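Local coordinates for protein proteasome accessory factor B/C (PafBC) (PDB 6SJ9) that probably acts as a transcriptional regulator of the bacterial DNA damage response, combining winged helix-turn-helix and WYL domains in a single chain, at residues E346-L349 and A350-L353; F574-R577 and L578-P581; L101-A104 and A105-W108. One frame throughout, in Å; residues are numbered along the deposited sequence.

Overall arrangement
Along the chain contact 3 comes first, on helix 95-118, followed by contact 1 on helix 346-360 and contact 2 in the loop between strands 562-563 and 586-592. Their centres form a compact triangle, about 13 Å from contact 1 to either of the others and about 15 Å between contacts 2 and 3. All three touch: L349 packs on L103 through CD2 and on A576 through CD1, while F579 CE1 lies 3.6 Å from L107 CD2. Parts far apart in sequence thus meet and join the C-terminal half's winged helix-turn-helix to the long helix 95-118 and to the 574-581 loop, contact 3 lying closest to the centre of the chain.

Contact 1. Residues E346-L349 and A350-L353; sequences EDQL and ARML
The shortest hydrogen bond of this helical turn runs from R351 N to D347 O, at 2.8 Å and nearly straight (N-H...O 162°). It belongs to the first turns of helix 346-360, the opening helix of a winged helix-turn-helix whose other helices are 367-374 and 378-389 and whose wing is the hairpin 404-407/410-413. Three more i to i+4 bonds flank it: A350 to E346 before it, M352 to Q348 and L353 to L349 after it. On one flank R351 turns back over Q348. Its chain leaves extended and then bends at chi3 (71°), which brings NH2 to 3.8 Å from Q348 CG and sets one guanidinium face above Q348 CA, which lies off-centre toward the rim. The amide and guanidinium planes stand 41° apart, and both groups use the same carboxylate on helix 378-389: R351 NE forms a salt bridge to D384 OD2, and Q348 NE2 donates to D384 OD1. The first helix is thereby tied to the third by two polar links side by side. Towards the buried side M352, modelled as selenomethionine, bends at chi3 so that its methyl comes back along the helix. CE meets Q348 CG at 3.7 Å and sits 3.3 Å from Q348 O, while L349 CD2 presses on the same methyl at 3.3 Å, closer than a normal carbon-carbon contact.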
loop_
_atom_site.group_PDB
_atom_site.type_symbol
_atom_site.label_atom_id
_atom_site.label_comp_id
_atom_site.label_asym_id
_atom_site.label_seq_id
_atom_site.Cartn_x
_atom_site.Cartn_y
_atom_site.Cartn_z
ATOM N N GLU A 346 7.169 -12.724 5.037
ATOM C CA GLU A 346 8.281 -12.522 4.107
ATOM C C GLU A 346 8.203 -13.490 2.913
ATOM O O GLU A 346 8.487 -13.092 1.790
ATOM C CB GLU A 346 9.613 -12.663 4.845
ATOM C CG GLU A 346 9.784 -11.513 5.846
ATOM C CD GLU A 346 11.169 -11.472 6.526
ATOM O OE1 GLU A 346 11.827 -12.521 6.557
ATOM O OE2 GLU A 346 11.600 -10.396 6.966
ATOM N N ASP A 347 7.806 -14.750 3.122
ATOM C CA ASP A 347 7.623 -15.652 1.977
ATOM C C ASP A 347 6.611 -15.078 0.975
ATOM O O ASP A 347 6.828 -15.103 -0.238
ATOM C CB ASP A 347 7.130 -17.036 2.445
ATOM C CG ASP A 347 8.253 -17.920 3.037
ATOM O OD1 ASP A 347 9.438 -17.543 2.921
ATOM O OD2 ASP A 347 7.930 -19.014 3.609
ATOM N N GLN A 348 5.514 -14.525 1.475
ATOM C CA GLN A 348 4.498 -13.993 0.574
ATOM C C GLN A 348 5.002 -12.746 -0.154
ATOM O O GLN A 348 4.737 -12.558 -1.351
ATOM C CB GLN A 348 3.212 -13.698 1.364
ATOM C CG GLN A 348 2.061 -13.203 0.527
ATOM C CD GLN A 348 0.753 -13.205 1.312
ATOM O OE1 GLN A 348 0.758 -13.082 2.549
ATOM N NE2 GLN A 348 -0.362 -13.364 0.606
ATOM N N LEU A 349 5.746 -11.898 0.545
ATOM C CA LEU A 349 6.305 -10.734 -0.125
ATOM C C LEU A 349 7.292 -11.148 -1.193
ATOM O O LEU A 349 7.263 -10.609 -2.293
ATOM C CB LEU A 349 6.995 -9.805 0.864
ATOM C CG LEU A 349 5.933 -9.154 1.749
ATOM C CD1 LEU A 349 6.719 -8.690 2.877
ATOM C CD2 LEU A 349 5.143 -8.002 1.110
ATOM N N ALA A 350 8.155 -12.120 -0.884
ATOM C CA ALA A 350 9.123 -12.569 -1.872
ATOM C C ALA A 350 8.416 -13.207 -3.058
ATOM O O ALA A 350 8.784 -12.959 -4.200
ATOM C CB ALA A 350 10.106 -13.565 -1.252
ATOM N N ARG A 351 7.383 -14.015 -2.801
ATOM C CA ARG A 351 6.639 -14.610 -3.908
ATOM C C ARG A 351 5.975 -13.537 -4.775
ATOM O O ARG A 351 6.006 -13.616 -6.004
ATOM C CB ARG A 351 5.615 -15.609 -3.370
ATOM C CG ARG A 351 4.725 -16.248 -4.460
ATOM C CD ARG A 351 3.909 -17.404 -3.902
ATOM N NE ARG A 351 2.849 -16.918 -3.007
ATOM C CZ ARG A 351 2.780 -17.173 -1.705
ATOM N NH1 ARG A 351 3.706 -17.932 -1.126
ATOM N NH2 ARG A 351 1.768 -16.694 -0.976
HETATM N N MSE A 352 5.371 -12.537 -4.167
HETATM C CA MSE A 352 4.745 -11.449 -4.940
HETATM C C MSE A 352 5.737 -10.743 -5.814
HETATM O O MSE A 352 5.370 -10.403 -6.931
HETATM C CB MSE A 352 4.019 -10.396 -4.062
HETATM C CG MSE A 352 2.750 -10.924 -3.502
HETATM SE SE MSE A 352 1.773 -9.772 -2.179
HETATM C CE MSE A 352 3.045 -9.827 -0.734
ATOM N N LEU A 353 6.978 -10.533 -5.350
ATOM C CA LEU A 353 7.971 -9.975 -6.253
ATOM C C LEU A 353 8.178 -10.878 -7.469
ATOM O O LEU A 353 8.384 -10.391 -8.582
ATOM C CB LEU A 353 9.294 -9.756 -5.515
ATOM C CG LEU A 353 9.259 -8.609 -4.508
ATOM C CD1 LEU A 353 10.548 -8.611 -3.785
ATOM C CD2 LEU A 353 9.040 -7.268 -5.229
#

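Contact 2. Residues F574-R577 and L578-P581; sequences FPAR and LFTP
A576 O accepts a 2.8 Å hydrogen bond from F579 N, and the tight part of this loop is built round that closure. F579 N approaches well out of the plane of the A576 carbonyl (42°), so the bond does not follow a lone-pair direction. F579 CB comes within 3.5 Å of the same oxygen, and CD1 of the ring reaches A576 CB at 4.1 Å, the methyl approaching the ring obliquely. P575 adds a further lid: its CB packs 3.7 Å from F579 C and 3.9 Å from T580 CG2, the proline and threonine side chains crossing at about a right angle. The other side is looser and bridged by a water. T580 chi1 of 55° turns OG1 toward the R577 carbonyl side, 3.8 Å from R577 O, and water 1 spans the two, donating to R577 O at 2.8 Å and hydrogen-bonded to OG1 at 3.2 Å. OG1 is also bonded to N548 ND2, and R577 leads away to a salt bridge with D442. With R577 and L578 at its corners, A576-F579 is a type I beta turn, set in the loop that leads into the ferredoxin-like sheet at strand 586-592.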
loop_
_atom_site.group_PDB
_atom_site.type_symbol
_atom_site.label_atom_id
_atom_site.label_comp_id
_atom_site.label_asym_id
_atom_site.label_seq_id
_atom_site.Cartn_x
_atom_site.Cartn_y
_atom_site.Cartn_z
ATOM N N PHE A 574 5.636 -16.584 10.368
ATOM C CA PHE A 574 5.217 -15.417 11.103
ATOM C C PHE A 574 5.158 -14.217 10.170
ATOM O O PHE A 574 5.682 -14.236 9.045
ATOM C CB PHE A 574 6.092 -15.134 12.344
ATOM C CG PHE A 574 7.561 -14.907 12.087
ATOM C CD1 PHE A 574 8.061 -13.612 12.008
ATOM C CD2 PHE A 574 8.454 -15.977 12.034
ATOM C CE1 PHE A 574 9.426 -13.380 11.823
ATOM C CE2 PHE A 574 9.827 -15.752 11.854
ATOM C CZ PHE A 574 10.307 -14.448 11.747
ATOM N N PRO A 575 4.460 -13.182 10.581
ATOM C CA PRO A 575 4.319 -12.026 9.712
ATOM C C PRO A 575 5.670 -11.349 9.464
ATOM O O PRO A 575 6.594 -11.398 10.279
ATOM C CB PRO A 575 3.354 -11.127 10.484
ATOM C CG PRO A 575 2.663 -12.049 11.494
ATOM C CD PRO A 575 3.709 -13.040 11.846
ATOM N N ALA A 576 5.763 -10.700 8.316
ATOM C CA ALA A 576 6.904 -9.850 8.069
ATOM C C ALA A 576 6.833 -8.633 9.001
ATOM O O ALA A 576 5.807 -8.362 9.641
ATOM C CB ALA A 576 6.874 -9.403 6.620
ATOM N N ARG A 577 7.919 -7.875 9.050
ATOM C CA ARG A 577 8.126 -6.952 10.149
ATOM C C ARG A 577 7.063 -5.853 10.240
ATOM O O ARG A 577 6.756 -5.399 11.349
ATOM C CB ARG A 577 9.510 -6.329 10.034
ATOM C CG ARG A 577 10.584 -7.232 10.536
ATOM C CD ARG A 577 11.963 -6.569 10.277
ATOM N NE ARG A 577 12.356 -6.677 8.871
ATOM C CZ ARG A 577 13.577 -6.374 8.412
ATOM N NH1 ARG A 577 14.526 -5.958 9.257
ATOM N NH2 ARG A 577 13.864 -6.511 7.117
ATOM N N LEU A 578 6.539 -5.361 9.114
ATOM C CA LEU A 578 5.509 -4.324 9.168
ATOM C C LEU A 578 4.118 -4.893 9.369
ATOM O O LEU A 578 3.143 -4.137 9.265
ATOM C CB LEU A 578 5.506 -3.483 7.869
ATOM C CG LEU A 578 6.744 -2.608 7.756
ATOM C CD1 LEU A 578 6.796 -1.851 6.434
ATOM C CD2 LEU A 578 6.690 -1.616 8.952
ATOM N N PHE A 579 3.986 -6.204 9.549
ATOM C CA PHE A 579 2.683 -6.840 9.628
ATOM C C PHE A 579 2.384 -7.550 10.964
ATOM O O PHE A 579 1.271 -8.085 11.136
ATOM C CB PHE A 579 2.538 -7.809 8.450
ATOM C CG PHE A 579 2.523 -7.123 7.092
ATOM C CD1 PHE A 579 3.691 -6.882 6.415
ATOM C CD2 PHE A 579 1.331 -6.641 6.555
ATOM C CE1 PHE A 579 3.707 -6.277 5.171
ATOM C CE2 PHE A 579 1.301 -6.046 5.270
ATOM C CZ PHE A 579 2.503 -5.846 4.579
ATOM N N THR A 580 3.326 -7.603 11.901
ATOM C CA THR A 580 3.041 -8.252 13.195
ATOM C C THR A 580 2.017 -7.440 13.981
ATOM O O THR A 580 1.946 -6.226 13.824
ATOM C CB THR A 580 4.317 -8.438 14.024
ATOM O OG1 THR A 580 4.982 -7.187 14.190
ATOM C CG2 THR A 580 5.274 -9.392 13.353
ATOM N N PRO A 581 1.171 -8.082 14.799
ATOM C CA PRO A 581 0.255 -7.293 15.648
ATOM C C PRO A 581 1.066 -6.352 16.515
ATOM O O PRO A 581 2.157 -6.707 16.965
ATOM C CB PRO A 581 -0.496 -8.340 16.485
ATOM C CG PRO A 581 0.162 -9.600 16.266
ATOM C CD PRO A 581 1.052 -9.529 15.066
HETATM O O HOH W 1 4.505 -4.406 12.784
#

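Contact 3. Residues L101-A104 and A105-W108; sequences LLLA and AQLW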
loop_
_atom_site.group_PDB
_atom_site.type_symbol
_atom_site.label_atom_id
_atom_site.label_comp_id
_atom_site.label_asym_id
_atom_site.label_seq_id
_atom_site.Cartn_x
_atom_site.Cartn_y
_atom_site.Cartn_z
ATOM N N LEU A 101 7.184 -0.999 -7.362
ATOM C CA LEU A 101 6.987 0.258 -6.663
ATOM C C LEU A 101 5.652 0.288 -5.943
ATOM O O LEU A 101 5.496 0.986 -4.938
ATOM C CB LEU A 101 7.101 1.385 -7.674
ATOM C CG LEU A 101 7.367 2.730 -7.075
ATOM C CD1 LEU A 101 8.687 2.646 -6.392
ATOM C CD2 LEU A 101 7.378 3.684 -8.190
ATOM N N LEU A 102 4.664 -0.412 -6.490
ATOM C CA LEU A 102 3.341 -0.492 -5.894
ATOM C C LEU A 102 3.355 -1.249 -4.572
ATOM O O LEU A 102 2.721 -0.834 -3.596
ATOM C CB LEU A 102 2.429 -1.197 -6.886
ATOM C CG LEU A 102 0.993 -1.493 -6.537
ATOM C CD1 LEU A 102 0.403 -0.281 -5.839
ATOM C CD2 LEU A 102 0.267 -1.752 -7.889
ATOM N N LEU A 103 4.123 -2.323 -4.504
ATOM C CA LEU A 103 4.234 -3.059 -3.254
ATOM C C LEU A 103 4.983 -2.200 -2.242
ATOM O O LEU A 103 4.612 -2.147 -1.076
ATOM C CB LEU A 103 4.929 -4.408 -3.513
ATOM C CG LEU A 103 5.029 -5.328 -2.335
ATOM C CD1 LEU A 103 3.711 -5.509 -1.683
ATOM C CD2 LEU A 103 5.680 -6.687 -2.780
ATOM N N ALA A 104 6.021 -1.496 -2.706
ATOM C CA ALA A 104 6.788 -0.639 -1.824
ATOM C C ALA A 104 5.908 0.444 -1.196
ATOM O O ALA A 104 6.055 0.772 -0.024
ATOM C CB ALA A 104 7.934 0.010 -2.624
ATOM N N ALA A 105 5.016 1.029 -1.973
ATOM C CA ALA A 105 4.152 2.078 -1.435
ATOM C C ALA A 105 3.236 1.522 -0.380
ATOM O O ALA A 105 2.911 2.215 0.597
ATOM C CB ALA A 105 3.331 2.725 -2.585
ATOM N N GLN A 106 2.833 0.247 -0.534
ATOM C CA GLN A 106 2.024 -0.354 0.504
ATOM C C GLN A 106 2.819 -0.541 1.773
ATOM O O GLN A 106 2.275 -0.401 2.893
ATOM C CB GLN A 106 1.473 -1.701 0.043
ATOM C CG GLN A 106 0.425 -1.609 -1.053
ATOM C CD GLN A 106 -0.215 -2.999 -1.360
ATOM O OE1 GLN A 106 -0.846 -3.630 -0.473
ATOM N NE2 GLN A 106 -0.083 -3.453 -2.607
ATOM N N LEU A 107 4.106 -0.905 1.649
ATOM C CA LEU A 107 4.873 -1.055 2.894
ATOM C C LEU A 107 5.043 0.281 3.594
ATOM O O LEU A 107 4.970 0.354 4.817
ATOM C CB LEU A 107 6.239 -1.678 2.617
ATOM C CG LEU A 107 6.202 -3.092 1.993
ATOM C CD1 LEU A 107 7.587 -3.668 2.097
ATOM C CD2 LEU A 107 5.154 -4.101 2.646
ATOM N N TRP A 108 5.320 1.343 2.821
ATOM C CA TRP A 108 5.543 2.656 3.412
ATOM C C TRP A 108 4.318 3.072 4.219
ATOM O O TRP A 108 4.424 3.581 5.346
ATOM C CB TRP A 108 5.817 3.700 2.310
ATOM C CG TRP A 108 5.538 5.077 2.861
ATOM C CD1 TRP A 108 4.467 5.864 2.594
ATOM C CD2 TRP A 108 6.350 5.805 3.798
ATOM N NE1 TRP A 108 4.554 7.036 3.307
ATOM C CE2 TRP A 108 5.704 7.025 4.049
ATOM C CE3 TRP A 108 7.549 5.524 4.466
ATOM C CZ2 TRP A 108 6.204 7.984 4.934
ATOM C CZ3 TRP A 108 8.074 6.487 5.349
ATOM C CH2 TRP A 108 7.391 7.711 5.574
#
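Q106 lies along the backbone of the preceding helical turn and meets carbonyl oxygens of L102 and L103. Its CB sits 3.4 Å from L103 O. From there CG, placed beside the backbone N by a chi1 of -69°, comes to 3.5 Å from L102 O, the oxygen to which Q106 N also donates. The chain then runs extended through CD, carrying the amide back toward L102 and L103. At the tip NE2 is 4.0 Å from L102 O and 4.4 Å from L103 CD1, both loose approaches, and its hydrogen bond goes instead to I387 O of helix 378-389. Residues 101-108 form the middle of helix 95-118, and four i to i+4 bonds hold them: A105, Q106, L107 and W108 donate to L101, L102, L103 and A104. The bond from Q106 N to L102 O is the longest, 3.2 Å, whereas L107 N meets L103 O at 3.0 Å in the carbonyl plane. L107 CG lies 3.6 Å from that same oxygen. Around the helix the small side chains of A104 and A105 face L437 and L433 of helix 427-441, with L103 against L440 and W108 against A432 on the same neighbour. Within this span, then, contact between the two segments is chiefly backbone hydrogen bonding and carbon against carbonyl oxygen, while apolar surface is directed to helix 427-441 and to surrounding loops, L101 meeting Y397 and F425 and L107 meeting F579. The amide NE2, satisfied by a main-chain carbonyl of helix 378-389, implies a polar tie that does not depend on a charged partner.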